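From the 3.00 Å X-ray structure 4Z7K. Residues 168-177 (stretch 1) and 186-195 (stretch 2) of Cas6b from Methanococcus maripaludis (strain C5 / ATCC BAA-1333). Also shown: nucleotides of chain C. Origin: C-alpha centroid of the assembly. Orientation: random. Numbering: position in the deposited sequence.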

# COMPACT_ATOMS: atom_id res chain seq x y z
N LYS B 168 11.30 -9.17 -22.76
CA LYS B 168 10.76 -7.96 -23.36
C LYS B 168 9.26 -8.10 -23.49
O LYS B 168 8.75 -9.16 -23.80
CB LYS B 168 11.37 -7.75 -24.74
CG LYS B 168 11.26 -9.00 -25.65
CD LYS B 168 11.51 -8.70 -27.13
CE LYS B 168 12.89 -9.08 -27.62
NZ LYS B 168 12.92 -9.08 -29.10
N VAL B 169 8.54 -7.00 -23.29
CA VAL B 169 7.09 -7.12 -23.21
C VAL B 169 6.35 -5.98 -23.93
O VAL B 169 6.75 -4.82 -23.88
CB VAL B 169 6.66 -7.21 -21.71
CG1 VAL B 169 7.28 -6.08 -20.89
CG2 VAL B 169 5.14 -7.22 -21.56
N LYS B 170 5.25 -6.32 -24.58
CA LYS B 170 4.37 -5.33 -25.19
C LYS B 170 2.98 -5.46 -24.56
O LYS B 170 2.46 -6.56 -24.37
CB LYS B 170 4.30 -5.52 -26.71
CG LYS B 170 3.33 -4.58 -27.42
CD LYS B 170 3.61 -4.53 -28.92
CE LYS B 170 2.76 -5.49 -29.73
NZ LYS B 170 1.37 -5.00 -29.86
N ILE B 171 2.39 -4.32 -24.25
CA ILE B 171 1.10 -4.35 -23.59
C ILE B 171 0.08 -3.44 -24.27
O ILE B 171 0.38 -2.32 -24.70
CB ILE B 171 1.23 -3.95 -22.10
CG1 ILE B 171 1.89 -2.58 -21.96
CG2 ILE B 171 2.02 -5.00 -21.34
CD1 ILE B 171 1.99 -2.13 -20.52
N ASN B 172 -1.12 -3.99 -24.40
CA ASN B 172 -2.28 -3.22 -24.76
C ASN B 172 -3.26 -3.47 -23.63
O ASN B 172 -3.96 -4.48 -23.63
CB ASN B 172 -2.84 -3.68 -26.11
CG ASN B 172 -4.09 -2.92 -26.52
OD1 ASN B 172 -4.26 -1.74 -26.19
ND2 ASN B 172 -4.98 -3.61 -27.20
N LEU B 173 -3.30 -2.57 -22.66
CA LEU B 173 -4.14 -2.78 -21.48
C LEU B 173 -4.95 -1.56 -21.16
O LEU B 173 -4.49 -0.43 -21.37
CB LEU B 173 -3.29 -3.15 -20.25
CG LEU B 173 -2.23 -4.23 -20.39
CD1 LEU B 173 -1.37 -4.26 -19.16
CD2 LEU B 173 -2.89 -5.57 -20.65
N LYS B 174 -6.16 -1.76 -20.68
CA LYS B 174 -6.97 -0.63 -20.23
C LYS B 174 -7.49 -0.83 -18.79
O LYS B 174 -7.95 -1.90 -18.40
CB LYS B 174 -8.09 -0.35 -21.26
CG LYS B 174 -7.48 -0.02 -22.66
CD LYS B 174 -8.46 0.64 -23.65
CE LYS B 174 -8.87 -0.31 -24.80
NZ LYS B 174 -10.32 -0.18 -25.20
N GLU B 175 -7.40 0.24 -18.02
CA GLU B 175 -7.67 0.26 -16.58
C GLU B 175 -9.12 -0.03 -16.17
O GLU B 175 -10.06 0.45 -16.78
CB GLU B 175 -7.23 1.63 -16.06
CG GLU B 175 -7.74 2.03 -14.71
CD GLU B 175 -7.07 3.28 -14.19
OE1 GLU B 175 -6.12 3.75 -14.86
OE2 GLU B 175 -7.46 3.79 -13.12
N VAL B 176 -9.26 -0.85 -15.13
CA VAL B 176 -10.55 -1.31 -14.61
C VAL B 176 -10.61 -1.37 -13.06
O VAL B 176 -9.68 -1.86 -12.41
CB VAL B 176 -10.87 -2.70 -15.18
CG1 VAL B 176 -11.78 -3.48 -14.26
CG2 VAL B 176 -11.44 -2.57 -16.59
N PRO B 177 -11.72 -0.89 -12.45
CA PRO B 177 -11.80 -0.83 -10.99
C PRO B 177 -11.96 -2.17 -10.30
O PRO B 177 -12.72 -3.01 -10.77
CB PRO B 177 -13.05 0.03 -10.73
CG PRO B 177 -13.89 -0.22 -11.88
CD PRO B 177 -12.94 -0.35 -13.07
N VAL B 186 -6.78 -0.38 -8.07
CA VAL B 186 -6.94 -0.40 -9.53
C VAL B 186 -6.46 -1.70 -10.19
O VAL B 186 -5.51 -2.35 -9.73
CB VAL B 186 -6.19 0.79 -10.21
CG1 VAL B 186 -6.73 2.12 -9.71
CG2 VAL B 186 -4.71 0.71 -9.95
N GLY B 187 -7.15 -2.09 -11.26
CA GLY B 187 -6.81 -3.30 -11.98
C GLY B 187 -6.85 -3.08 -13.49
O GLY B 187 -7.23 -2.00 -13.95
N PHE B 188 -6.42 -4.08 -14.24
CA PHE B 188 -6.30 -3.96 -15.69
C PHE B 188 -6.82 -5.15 -16.47
O PHE B 188 -6.57 -6.29 -16.11
CB PHE B 188 -4.84 -3.72 -16.06
CG PHE B 188 -4.27 -2.51 -15.42
CD1 PHE B 188 -4.54 -1.26 -15.93
CD2 PHE B 188 -3.47 -2.62 -14.31
CE1 PHE B 188 -4.03 -0.13 -15.35
CE2 PHE B 188 -2.94 -1.49 -13.72
CZ PHE B 188 -3.22 -0.24 -14.24
N ARG B 189 -7.52 -4.91 -17.57
CA ARG B 189 -7.86 -6.00 -18.46
C ARG B 189 -7.08 -5.75 -19.74
O ARG B 189 -6.61 -4.63 -19.97
CB ARG B 189 -9.34 -6.07 -18.72
CG ARG B 189 -9.74 -7.41 -19.32
CD ARG B 189 -9.71 -8.51 -18.30
NE ARG B 189 -10.81 -8.37 -17.36
CZ ARG B 189 -11.87 -9.18 -17.35
NH1 ARG B 189 -11.94 -10.16 -18.24
NH2 ARG B 189 -12.85 -9.01 -16.46
N GLY B 190 -6.93 -6.77 -20.57
CA GLY B 190 -6.19 -6.55 -21.80
C GLY B 190 -5.43 -7.72 -22.37
O GLY B 190 -5.77 -8.89 -22.13
N GLU B 191 -4.38 -7.39 -23.11
CA GLU B 191 -3.58 -8.33 -23.86
C GLU B 191 -2.12 -8.00 -23.63
O GLU B 191 -1.80 -6.84 -23.39
CB GLU B 191 -3.88 -8.18 -25.36
CG GLU B 191 -5.34 -7.90 -25.73
CD GLU B 191 -5.49 -7.33 -27.16
OE1 GLU B 191 -4.51 -7.38 -27.95
OE2 GLU B 191 -6.59 -6.82 -27.49
N PHE B 192 -1.22 -8.98 -23.68
CA PHE B 192 0.20 -8.64 -23.68
C PHE B 192 1.03 -9.71 -24.40
O PHE B 192 0.60 -10.85 -24.51
CB PHE B 192 0.70 -8.40 -22.26
CG PHE B 192 0.77 -9.64 -21.41
CD1 PHE B 192 1.86 -10.49 -21.46
CD2 PHE B 192 -0.24 -9.93 -20.51
CE1 PHE B 192 1.94 -11.61 -20.67
CE2 PHE B 192 -0.16 -11.06 -19.71
CZ PHE B 192 0.92 -11.89 -19.79
N TYR B 193 2.21 -9.34 -24.88
CA TYR B 193 3.08 -10.24 -25.65
C TYR B 193 4.39 -10.42 -24.90
O TYR B 193 4.86 -9.47 -24.30
CB TYR B 193 3.37 -9.70 -27.06
CG TYR B 193 2.19 -9.52 -27.99
CD1 TYR B 193 1.91 -10.45 -28.99
CD2 TYR B 193 1.37 -8.40 -27.89
CE1 TYR B 193 0.83 -10.27 -29.85
CE2 TYR B 193 0.30 -8.21 -28.74
CZ TYR B 193 0.03 -9.15 -29.71
OH TYR B 193 -1.06 -8.94 -30.55
N ILE B 194 4.98 -11.61 -24.92
CA ILE B 194 6.24 -11.78 -24.20
C ILE B 194 7.05 -12.99 -24.69
O ILE B 194 6.48 -13.94 -25.23
CB ILE B 194 5.98 -11.89 -22.66
CG1 ILE B 194 7.25 -11.71 -21.85
CG2 ILE B 194 5.29 -13.19 -22.30
CD1 ILE B 194 6.96 -11.34 -20.44
N ASN B 195 8.37 -12.92 -24.52
CA ASN B 195 9.26 -14.02 -24.85
C ASN B 195 9.38 -14.94 -23.66
O ASN B 195 10.46 -15.44 -23.36
CB ASN B 195 10.64 -13.54 -25.29
CG ASN B 195 11.40 -12.82 -24.19
OD1 ASN B 195 10.81 -12.08 -23.40
ND2 ASN B 195 12.70 -13.03 -24.13
P U C 9 -7.24 5.14 -1.08
OP1 U C 9 -7.19 5.24 -2.57
OP2 U C 9 -8.35 5.73 -0.26
O5' U C 9 -7.23 3.58 -0.75
C5' U C 9 -6.38 2.73 -1.49
C4' U C 9 -5.33 2.08 -0.64
O4' U C 9 -4.85 0.92 -1.37
C3' U C 9 -4.09 2.90 -0.32
O3' U C 9 -3.53 2.37 0.90
C2' U C 9 -3.21 2.60 -1.53
O2' U C 9 -1.82 2.81 -1.35
C1' U C 9 -3.52 1.12 -1.78
N1 U C 9 -3.49 0.76 -3.20
C2 U C 9 -2.64 -0.24 -3.65
O2 U C 9 -1.85 -0.84 -2.93
N3 U C 9 -2.73 -0.50 -5.00
C4 U C 9 -3.59 0.12 -5.91
O4 U C 9 -3.57 -0.21 -7.10
C5 U C 9 -4.44 1.14 -5.35
C6 U C 9 -4.37 1.41 -4.04

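Two antiparallel strands of Cas6b here form a textbook β-ladder, held chiefly by backbone hydrogen bonds and dressed on each face by side chains of different character. The principle is that antiparallel neighbours alternate between hydrogen-bonded and non-hydrogen-bonded pairs. Lys170–Tyr193, Asn172–Glu191, Lys174–Arg189 and Val176–Gly187 each exchange two bonds, from Tyr193 N to Lys170 O at 2.8 Å, for instance, and from Val176 N to Gly187 O at 2.6 Å. Between them, CA–H groups approach carbonyls, as where Phe192 CA lies 3.1 Å from Lys170 O.

Because successive side chains alternate, Ile171, Leu173, Phe188 and Phe192 share one face. There Ile171 CG2 packs 3.8 Å from Phe192 CB, an apolar contact, while Glu175 CB lies 3.7 Å from Phe188 CE1. Gly190 leaves room for Leu173, whose CD2 sits 3.6 Å from Gly190 CA; a β-carbon there would clash with that methyl and with Asn172 O, and the glycine's own backbone angles would not tolerate one. The other face is more polar: Lys170 NZ comes within 3.6 Å of Tyr193 CE2, so the end of the lysine side chain reaches the tyrosine ring. At one end, Asn195 OD1 accepts a bond from Lys168 N (3.0 Å); at the other, Val186 N makes a weak hydrogen bond to O4 of U9 (3.4 Å).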